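Local structure of putative NADPH-dependent oxidoreductase (Desulfitobacterium hafniense DCB-2, 3DB2) at residues Met2-Gly7 / Val313-Gly318; Val200-Lys205 / Leu335-Ser340; Ser262-Thr267 / Ser299-Arg304. The protein probably catalyses an NAD(P)(H)-dependent oxidation or reduction, with a Rossmann-fold domain for the dinucleotide and a GFO/IDH/MocA-type second domain; its substrate is not established. One frame throughout, in Å; residues are numbered along the deposited sequence. Where two conformers were deposited one is given.

Contact 1. Residues Met2-Gly7 / Val313-Gly318; sequences MYNPVG and VIRNGG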
loop_
_atom_site.group_PDB
_atom_site.type_symbol
_atom_site.label_atom_id
_atom_site.label_comp_id
_atom_site.label_asym_id
_atom_site.label_seq_id
_atom_site.Cartn_x
_atom_site.Cartn_y
_atom_site.Cartn_z
HETATM N N MSE C 2 17.865 36.189 20.770
HETATM C CA MSE C 2 19.152 35.618 20.379
HETATM C C MSE C 2 19.810 36.547 19.350
HETATM O O MSE C 2 19.680 37.770 19.469
HETATM C CB MSE C 2 18.994 34.209 19.803
HETATM C CG MSE C 2 17.982 34.085 18.671
HETATM SE SE MSE C 2 17.289 32.283 18.405
HETATM C CE MSE C 2 16.082 32.248 19.934
ATOM N N TYR C 3 20.475 35.928 18.387
ATOM C CA TYR C 3 21.162 36.607 17.296
ATOM C C TYR C 3 20.306 37.699 16.650
ATOM O O TYR C 3 19.087 37.724 16.813
ATOM C CB TYR C 3 21.631 35.608 16.253
ATOM C CG TYR C 3 20.731 34.700 15.468
ATOM C CD1 TYR C 3 19.641 35.120 14.714
ATOM C CD2 TYR C 3 21.015 33.332 15.468
ATOM C CE1 TYR C 3 18.852 34.236 14.000
ATOM C CE2 TYR C 3 20.243 32.436 14.764
ATOM C CZ TYR C 3 19.170 32.894 14.038
ATOM O OH TYR C 3 18.416 31.983 13.352
ATOM N N ASN C 4 20.958 38.592 15.908
ATOM C CA ASN C 4 20.248 39.556 15.066
ATOM C C ASN C 4 19.259 38.786 14.206
ATOM O O ASN C 4 19.701 37.813 13.595
ATOM C CB ASN C 4 21.273 40.305 14.222
ATOM C CG ASN C 4 20.821 41.625 13.647
ATOM O OD1 ASN C 4 20.129 41.667 12.625
ATOM N ND2 ASN C 4 21.224 42.708 14.313
ATOM N N PRO C 5 17.990 39.137 14.167
ATOM C CA PRO C 5 17.059 38.462 13.260
ATOM C C PRO C 5 17.474 38.579 11.798
ATOM O O PRO C 5 18.000 39.611 11.384
ATOM C CB PRO C 5 15.739 39.209 13.448
ATOM C CG PRO C 5 15.868 39.724 14.855
ATOM C CD PRO C 5 17.304 40.144 14.995
ATOM N N VAL C 6 17.245 37.512 11.042
ATOM C CA VAL C 6 17.669 37.468 9.640
ATOM C C VAL C 6 16.591 38.190 8.848
ATOM O O VAL C 6 15.417 37.889 9.080
ATOM C CB VAL C 6 17.866 36.044 9.090
ATOM C CG1 VAL C 6 17.912 36.036 7.563
ATOM C CG2 VAL C 6 19.136 35.392 9.611
ATOM N N GLY C 7 16.989 39.079 7.952
ATOM C CA GLY C 7 16.069 39.812 7.107
ATOM C C GLY C 7 15.601 39.020 5.902
ATOM O O GLY C 7 16.404 38.539 5.102
ATOM N N VAL C 313 21.479 28.573 9.881
ATOM C CA VAL C 313 22.706 28.366 9.121
ATOM C C VAL C 313 23.292 29.631 8.510
ATOM O O VAL C 313 24.493 29.703 8.228
ATOM C CB VAL C 313 22.503 27.290 8.027
ATOM C CG1 VAL C 313 22.073 26.012 8.743
ATOM C CG2 VAL C 313 21.528 27.757 6.977
ATOM N N ILE C 314 22.504 30.675 8.285
ATOM C CA ILE C 314 23.134 31.928 7.825
ATOM C C ILE C 314 23.922 32.546 8.972
ATOM O O ILE C 314 25.041 33.001 8.750
ATOM C CB ILE C 314 22.119 32.932 7.272
ATOM C CG1 ILE C 314 21.602 32.604 5.858
ATOM C CG2 ILE C 314 22.617 34.374 7.221
ATOM C CD1 ILE C 314 20.235 33.254 5.622
ATOM N N ARG C 315 23.381 32.536 10.188
ATOM C CA ARG C 315 24.030 33.199 11.308
ATOM C C ARG C 315 25.155 32.355 11.904
ATOM O O ARG C 315 26.168 32.915 12.341
ATOM C CB ARG C 315 23.030 33.557 12.402
ATOM C CG ARG C 315 22.074 34.690 12.048
ATOM C CD ARG C 315 22.609 36.056 12.487
ATOM N NE ARG C 315 21.764 37.171 12.094
ATOM C CZ ARG C 315 21.742 37.774 10.922
ATOM N NH1 ARG C 315 22.556 37.370 9.963
ATOM N NH2 ARG C 315 20.948 38.789 10.599
ATOM N N ASN C 316 24.993 31.039 11.935
ATOM C CA ASN C 316 25.857 30.168 12.717
ATOM C C ASN C 316 26.676 29.209 11.864
ATOM O O ASN C 316 27.520 28.470 12.384
ATOM C CB ASN C 316 25.045 29.328 13.704
ATOM C CG ASN C 316 24.141 30.087 14.647
ATOM O OD1 ASN C 316 24.435 31.198 15.091
ATOM N ND2 ASN C 316 23.006 29.509 15.021
ATOM N N GLY C 317 26.434 29.179 10.567
ATOM C CA GLY C 317 27.147 28.306 9.656
ATOM C C GLY C 317 26.495 26.934 9.519
ATOM O O GLY C 317 25.552 26.557 10.216
ATOM N N GLY C 318 27.001 26.122 8.588
ATOM C CA GLY C 318 26.465 24.803 8.366
ATOM C C GLY C 318 25.555 24.742 7.151
ATOM O O GLY C 318 25.417 25.660 6.346
#
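Arg315, in the last turn of its helix, carries most of this contact, and its aliphatic and charged halves do different work. The tight part is a CH-pi contact: Arg315 CG stands over the centre of the Tyr3 ring, 3.5 Å from the centroid and only 8° off the normal. Tyr3 reaches this position with CG in the crowded place between backbone N and carbonyl carbon (chi1 61°), while its OH is hydrogen-bonded to Asp312 one turn back on the helix. Beyond CG the arginine chain bends sharply (chi2 -92°), which brings the guanidinium to the backbone of 2-7. Arg315 NE gives a short, fairly straight hydrogen bond to Asn4 O (2.6 Å), and Arg315 NH2 gives a more bent one to Pro5 O (3.2 Å). Both donors stand above the carbonyl planes. One face of the guanidinium lies on Val6 CG2, 3.8 Å from Arg315 CZ, and NH2 also forms a salt bridge with Glu68, so the charge is probably well balanced; Val6 CG1 meets Ile314 CD1. The outer side is looser: exposed Asn316 brings ND2 to the ring edge at 4.0 Å from Tyr3 CE2, and the helix ends there; at the backbone angles of Gly317, the next residue, a CB would press on the preceding carbonyl O. Val6 opens strand 6-11, between strands 30-36 and 69-72 of the parallel Rossmann sheet; helix 302-316 packs against its start, Ile314 touching Met69.

Contact 2. Residues Val200-Lys205 / Leu335-Ser340; sequences VFNFGK and LAAVKS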
loop_
_atom_site.group_PDB
_atom_site.type_symbol
_atom_site.label_atom_id
_atom_site.label_comp_id
_atom_site.label_asym_id
_atom_site.label_seq_id
_atom_site.Cartn_x
_atom_site.Cartn_y
_atom_site.Cartn_z
ATOM N N VAL C 200 12.311 2.600 -9.510
ATOM C CA VAL C 200 10.909 2.915 -9.472
ATOM C C VAL C 200 10.100 2.100 -10.475
ATOM O O VAL C 200 10.605 1.943 -11.589
ATOM C CB VAL C 200 10.697 4.415 -9.829
ATOM C CG1 VAL C 200 9.238 4.825 -9.701
ATOM C CG2 VAL C 200 11.573 5.302 -8.960
ATOM N N PHE C 201 8.894 1.676 -10.107
ATOM C CA PHE C 201 7.923 1.173 -11.077
ATOM C C PHE C 201 6.589 1.876 -10.759
ATOM O O PHE C 201 6.184 1.991 -9.606
ATOM C CB PHE C 201 7.791 -0.351 -11.131
ATOM C CG PHE C 201 6.794 -0.768 -12.200
ATOM C CD1 PHE C 201 7.258 -0.973 -13.497
ATOM C CD2 PHE C 201 5.436 -0.932 -11.979
ATOM C CE1 PHE C 201 6.382 -1.311 -14.519
ATOM C CE2 PHE C 201 4.562 -1.286 -12.989
ATOM C CZ PHE C 201 5.043 -1.477 -14.267
ATOM N N ASN C 202 5.873 2.297 -11.800
ATOM C CA ASN C 202 4.559 2.894 -11.538
ATOM C C ASN C 202 3.493 2.403 -12.513
ATOM O O ASN C 202 3.767 2.278 -13.703
ATOM C CB ASN C 202 4.639 4.421 -11.631
ATOM C CG ASN C 202 3.415 5.172 -11.210
ATOM O OD1 ASN C 202 2.984 5.171 -10.060
ATOM N ND2 ASN C 202 2.773 5.906 -12.104
ATOM N N PHE C 203 2.286 2.175 -12.012
ATOM C CA PHE C 203 1.069 2.091 -12.809
ATOM C C PHE C 203 0.258 3.365 -12.529
ATOM O O PHE C 203 0.048 3.725 -11.355
ATOM C CB PHE C 203 0.239 0.880 -12.527
ATOM C CG PHE C 203 0.708 -0.475 -13.052
ATOM C CD1 PHE C 203 1.158 -0.631 -14.338
ATOM C CD2 PHE C 203 0.653 -1.590 -12.207
ATOM C CE1 PHE C 203 1.545 -1.847 -14.866
ATOM C CE2 PHE C 203 1.059 -2.817 -12.715
ATOM C CZ PHE C 203 1.515 -2.953 -14.014
ATOM N N GLY C 204 -0.213 4.055 -13.562
ATOM C CA GLY C 204 -1.057 5.216 -13.238
ATOM C C GLY C 204 -1.783 5.744 -14.474
ATOM O O GLY C 204 -1.310 5.541 -15.594
ATOM N N LYS C 205 -2.907 6.414 -14.227
ATOM C CA LYS C 205 -3.729 6.913 -15.333
ATOM C C LYS C 205 -4.761 7.920 -14.856
ATOM O O LYS C 205 -5.060 8.021 -13.663
ATOM C CB LYS C 205 -4.464 5.736 -15.992
ATOM C CG LYS C 205 -5.451 5.061 -15.066
ATOM C CD LYS C 205 -6.085 3.807 -15.634
ATOM C CE LYS C 205 -5.091 2.662 -15.778
ATOM N NZ LYS C 205 -4.765 1.925 -14.532
ATOM N N LEU C 335 10.107 11.763 -11.833
ATOM C CA LEU C 335 10.355 11.650 -13.276
ATOM C C LEU C 335 10.524 10.172 -13.667
ATOM O O LEU C 335 10.089 9.756 -14.742
ATOM C CB LEU C 335 11.550 12.497 -13.680
ATOM C CG LEU C 335 11.459 14.001 -13.395
ATOM C CD1 LEU C 335 12.792 14.689 -13.678
ATOM C CD2 LEU C 335 10.337 14.664 -14.193
ATOM N N ALA C 336 11.122 9.407 -12.768
ATOM C CA ALA C 336 11.340 7.977 -13.085
ATOM C C ALA C 336 10.010 7.262 -13.160
ATOM O O ALA C 336 9.827 6.363 -14.004
ATOM C CB ALA C 336 12.267 7.390 -12.046
ATOM N N ALA C 337 9.096 7.650 -12.258
ATOM C CA ALA C 337 7.747 7.081 -12.231
ATOM C C ALA C 337 6.947 7.416 -13.474
ATOM O O ALA C 337 6.253 6.565 -14.026
ATOM C CB ALA C 337 6.995 7.544 -10.985
ATOM N N VAL C 338 7.017 8.653 -13.952
ATOM C CA VAL C 338 6.379 8.965 -15.249
ATOM C C VAL C 338 7.015 8.215 -16.407
ATOM O O VAL C 338 6.319 7.697 -17.300
ATOM C CB VAL C 338 6.414 10.487 -15.447
ATOM C CG1 VAL C 338 5.832 10.908 -16.786
ATOM C CG2 VAL C 338 5.631 11.139 -14.306
ATOM N N LYS C 339 8.342 8.096 -16.397
ATOM C CA LYS C 339 9.077 7.377 -17.423
ATOM C C LYS C 339 8.620 5.904 -17.386
ATOM O O LYS C 339 8.489 5.303 -18.457
ATOM C CB LYS C 339 10.581 7.403 -17.249
ATOM C CG LYS C 339 11.318 6.833 -18.449
ATOM C CD LYS C 339 12.830 6.937 -18.348
ATOM C CE LYS C 339 13.363 8.330 -18.616
ATOM N NZ LYS C 339 13.055 8.830 -19.983
ATOM N N SER C 340 8.380 5.433 -16.163
ATOM C CA SER C 340 8.022 4.014 -15.975
ATOM C C SER C 340 6.678 3.725 -16.625
ATOM O O SER C 340 6.419 2.655 -17.189
ATOM C CB SER C 340 8.023 3.636 -14.484
ATOM O OG SER C 340 7.468 2.370 -14.225
HETATM O O HOH W 1 4.000 1.099 -16.230
#
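Ser340 OG is gripped by two hydrogen bonds: it accepts from the backbone N of Asn202 (2.9 Å, 158° at the hydrogen) and is also hydrogen-bonded to Arg345 O, beyond the segment. A chi1 of 170° sets Ser340 OG anti to the backbone N and turned to the strand, where it also lies 3.4 Å from Phe201 CD1. A second polar link runs through a water that donates to Asn202 O and, at 3.0 Å, to Ser340 O, so both backbone polar groups of Asn202 are tied to the same serine. This is helix-on-sheet packing in the GFO/IDH/MocA C-terminal domain, helix 324-343 lying on strand 197-205; the axes of 335-340 and 200-205 cross at -59°, 6.7 Å apart at closest. Small residues permit that approach. Val200 straddles two alanines, CG2 against Ala336 CB and CG1 against Ala337 CB, each pair at 3.8 Å. Asn202, with CG anti to its N, lays CB near Ala337 O at 3.6 Å and sends its amide along the sheet to Thr219 and Asn217 of strand 216-223. Phe201 sets out away from the helix at CB, but its ring passes Ser340 OG and stacks on Phe201 of the second subunit.

Contact 3. Residues Ser262-Thr267 / Ser299-Arg304; sequences SNSDVT and SVDHLR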
loop_
_atom_site.group_PDB
_atom_site.type_symbol
_atom_site.label_atom_id
_atom_site.label_comp_id
_atom_site.label_asym_id
_atom_site.label_seq_id
_atom_site.Cartn_x
_atom_site.Cartn_y
_atom_site.Cartn_z
ATOM N N SER C 262 -1.880 23.662 7.223
ATOM C CA SER C 262 -1.593 25.097 7.281
ATOM C C SER C 262 -1.496 25.639 8.701
ATOM O O SER C 262 -0.755 26.587 8.980
ATOM C CB SER C 262 -2.668 25.818 6.431
ATOM O OG SER C 262 -3.896 25.859 7.149
ATOM N N ASN C 263 -2.223 25.032 9.630
ATOM C CA ASN C 263 -2.189 25.363 11.042
ATOM C C ASN C 263 -0.979 24.715 11.726
ATOM O O ASN C 263 -1.123 23.827 12.559
ATOM C CB ASN C 263 -3.513 24.912 11.650
ATOM C CG ASN C 263 -4.665 25.146 10.676
ATOM O OD1 ASN C 263 -4.916 24.432 9.709
ATOM N ND2 ASN C 263 -5.401 26.213 10.929
ATOM N N SER C 264 0.207 25.164 11.319
ATOM C CA SER C 264 1.485 24.443 11.417
ATOM C C SER C 264 1.901 24.198 12.864
ATOM O O SER C 264 2.526 23.160 13.140
ATOM C CB SER C 264 2.536 25.057 10.524
ATOM O OG SER C 264 2.832 26.348 10.982
ATOM N N ASP C 265 1.560 25.043 13.847
ATOM C CA ASP C 265 1.967 24.726 15.196
ATOM C C ASP C 265 1.127 23.634 15.870
ATOM O O ASP C 265 1.535 23.162 16.944
ATOM C CB ASP C 265 1.922 25.944 16.117
ATOM C CG ASP C 265 0.587 26.646 16.189
ATOM O OD1 ASP C 265 -0.337 26.326 15.412
ATOM O OD2 ASP C 265 0.497 27.563 17.045
ATOM N N VAL C 266 0.025 23.238 15.280
ATOM C CA VAL C 266 -0.813 22.187 15.842
ATOM C C VAL C 266 -1.083 21.012 14.908
ATOM O O VAL C 266 -1.882 20.106 15.167
ATOM C CB VAL C 266 -2.177 22.773 16.304
ATOM C CG1 VAL C 266 -2.007 23.649 17.530
ATOM C CG2 VAL C 266 -2.850 23.566 15.193
ATOM N N THR C 267 -0.427 20.976 13.759
ATOM C CA THR C 267 -0.610 19.916 12.777
ATOM C C THR C 267 -0.403 18.528 13.400
ATOM O O THR C 267 -1.205 17.628 13.163
ATOM C CB THR C 267 0.385 20.047 11.625
ATOM O OG1 THR C 267 0.089 21.287 10.967
ATOM C CG2 THR C 267 0.208 18.970 10.554
ATOM N N SER C 299 4.784 18.265 19.476
ATOM C CA SER C 299 4.458 18.954 18.232
ATOM C C SER C 299 5.654 19.799 17.811
ATOM O O SER C 299 6.378 20.264 18.679
ATOM C CB SER C 299 3.236 19.854 18.409
ATOM O OG SER C 299 2.080 19.089 18.692
ATOM N N VAL C 300 5.795 19.997 16.505
ATOM C CA VAL C 300 6.785 20.841 15.875
ATOM C C VAL C 300 6.065 21.674 14.823
ATOM O O VAL C 300 5.330 21.073 14.012
ATOM C CB VAL C 300 7.889 20.015 15.174
ATOM C CG1 VAL C 300 8.922 20.894 14.499
ATOM C CG2 VAL C 300 8.535 19.080 16.173
ATOM N N ASP C 301 6.291 22.972 14.877
ATOM C CA ASP C 301 5.779 23.952 13.921
ATOM C C ASP C 301 6.581 23.799 12.618
ATOM O O ASP C 301 7.569 24.496 12.394
ATOM C CB ASP C 301 5.864 25.384 14.440
ATOM C CG ASP C 301 5.077 26.352 13.569
ATOM O OD1 ASP C 301 4.967 26.070 12.361
ATOM O OD2 ASP C 301 4.545 27.374 14.065
ATOM N N HIS C 302 6.133 22.858 11.798
ATOM C CA HIS C 302 6.896 22.394 10.626
ATOM C C HIS C 302 7.235 23.523 9.673
ATOM O O HIS C 302 8.325 23.565 9.094
ATOM C CB HIS C 302 6.124 21.268 9.970
ATOM C CG HIS C 302 4.774 21.506 9.390
ATOM N ND1 HIS C 302 4.546 21.698 8.038
ATOM C CD2 HIS C 302 3.558 21.592 9.976
ATOM C CE1 HIS C 302 3.258 21.877 7.830
ATOM N NE2 HIS C 302 2.627 21.822 8.997
ATOM N N LEU C 303 6.316 24.484 9.503
ATOM C CA LEU C 303 6.589 25.536 8.505
ATOM C C LEU C 303 7.520 26.577 9.106
ATOM O O LEU C 303 8.445 27.100 8.490
ATOM C CB LEU C 303 5.270 26.166 8.036
ATOM C CG LEU C 303 4.249 25.231 7.407
ATOM C CD1 LEU C 303 3.026 26.023 6.963
ATOM C CD2 LEU C 303 4.873 24.486 6.240
ATOM N N ARG C 304 7.312 26.911 10.381
ATOM C CA ARG C 304 8.179 27.871 11.050
ATOM C C ARG C 304 9.608 27.381 11.190
ATOM O O ARG C 304 10.562 28.091 10.876
ATOM C CB ARG C 304 7.630 28.171 12.450
ATOM C CG ARG C 304 8.540 29.038 13.296
ATOM C CD ARG C 304 7.817 29.475 14.568
ATOM N NE ARG C 304 8.721 30.170 15.481
ATOM C CZ ARG C 304 8.399 30.612 16.687
ATOM N NH1 ARG C 304 7.195 30.457 17.201
ATOM N NH2 ARG C 304 9.311 31.231 17.425
HETATM O O HOH W 2 2.548 20.467 14.470
#
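Hydrogen bonds centred on Asp301 and His302 organise this meeting of a loop with a helix start. Asp301 is the N-cap of helix 302-316: its OD1 accepts from Arg304 N (3.2 Å, 164°) and, more closely, from Ser264 OG (2.6 Å). Both donors stand above the carboxylate plane, and the two bonds, with the helix N terminus nearby, would be expected to favour the ionised form, though nearby Asp265 would partly oppose this. An alanine in place of Asp301 would remove both bonds and would probably weaken the start of the helix together with its hold on the loop. His302 NE2 gives Thr267 OG1 a hydrogen bond of 3.3 Å, nearly in the ring plane; that hydroxyl is also hydrogen-bonded to Trp260 O, NE2 to Trp261 O, and ND1 to Ser125. One water lies within hydrogen-bonding distance of Ser264 O and Val300 O (2.9 Å from Val300 O). A straight CA-H...O contact joins Asp301 CA to Ser264 O at 3.4 Å. Apolar contact centres on Ser264 CB, which meets Leu303 CG at 3.6 Å. The loop between strands 250-256 and 271-278 thus lies against the first turn of helix 302-316, while helix 15-24 packs on both, Val19 touching Ser262 and Leu303.

From the N terminus the chain first passes 2-7, at the start of the Rossmann sheet, whose partner 313-318 comes some 300 residues later; contact 1 closes a loop around most of the protein. Within that loop the chain lays down strand 197-205 of the mixed sheet, and contact 3, enclosed by both larger loops, closes a short circuit at 299-304, tying the loop between strands 250-256 and 271-278 of that sheet to the start of helix 302-316. Contacts 1 and 3 use the two ends of this helix, their centres about 21 Å apart. Helix 324-343 follows, where contact 2 closes and crosses contact 1. Contacts 1 and 2 lie on opposite sides of the chain's centre, one at each sheet.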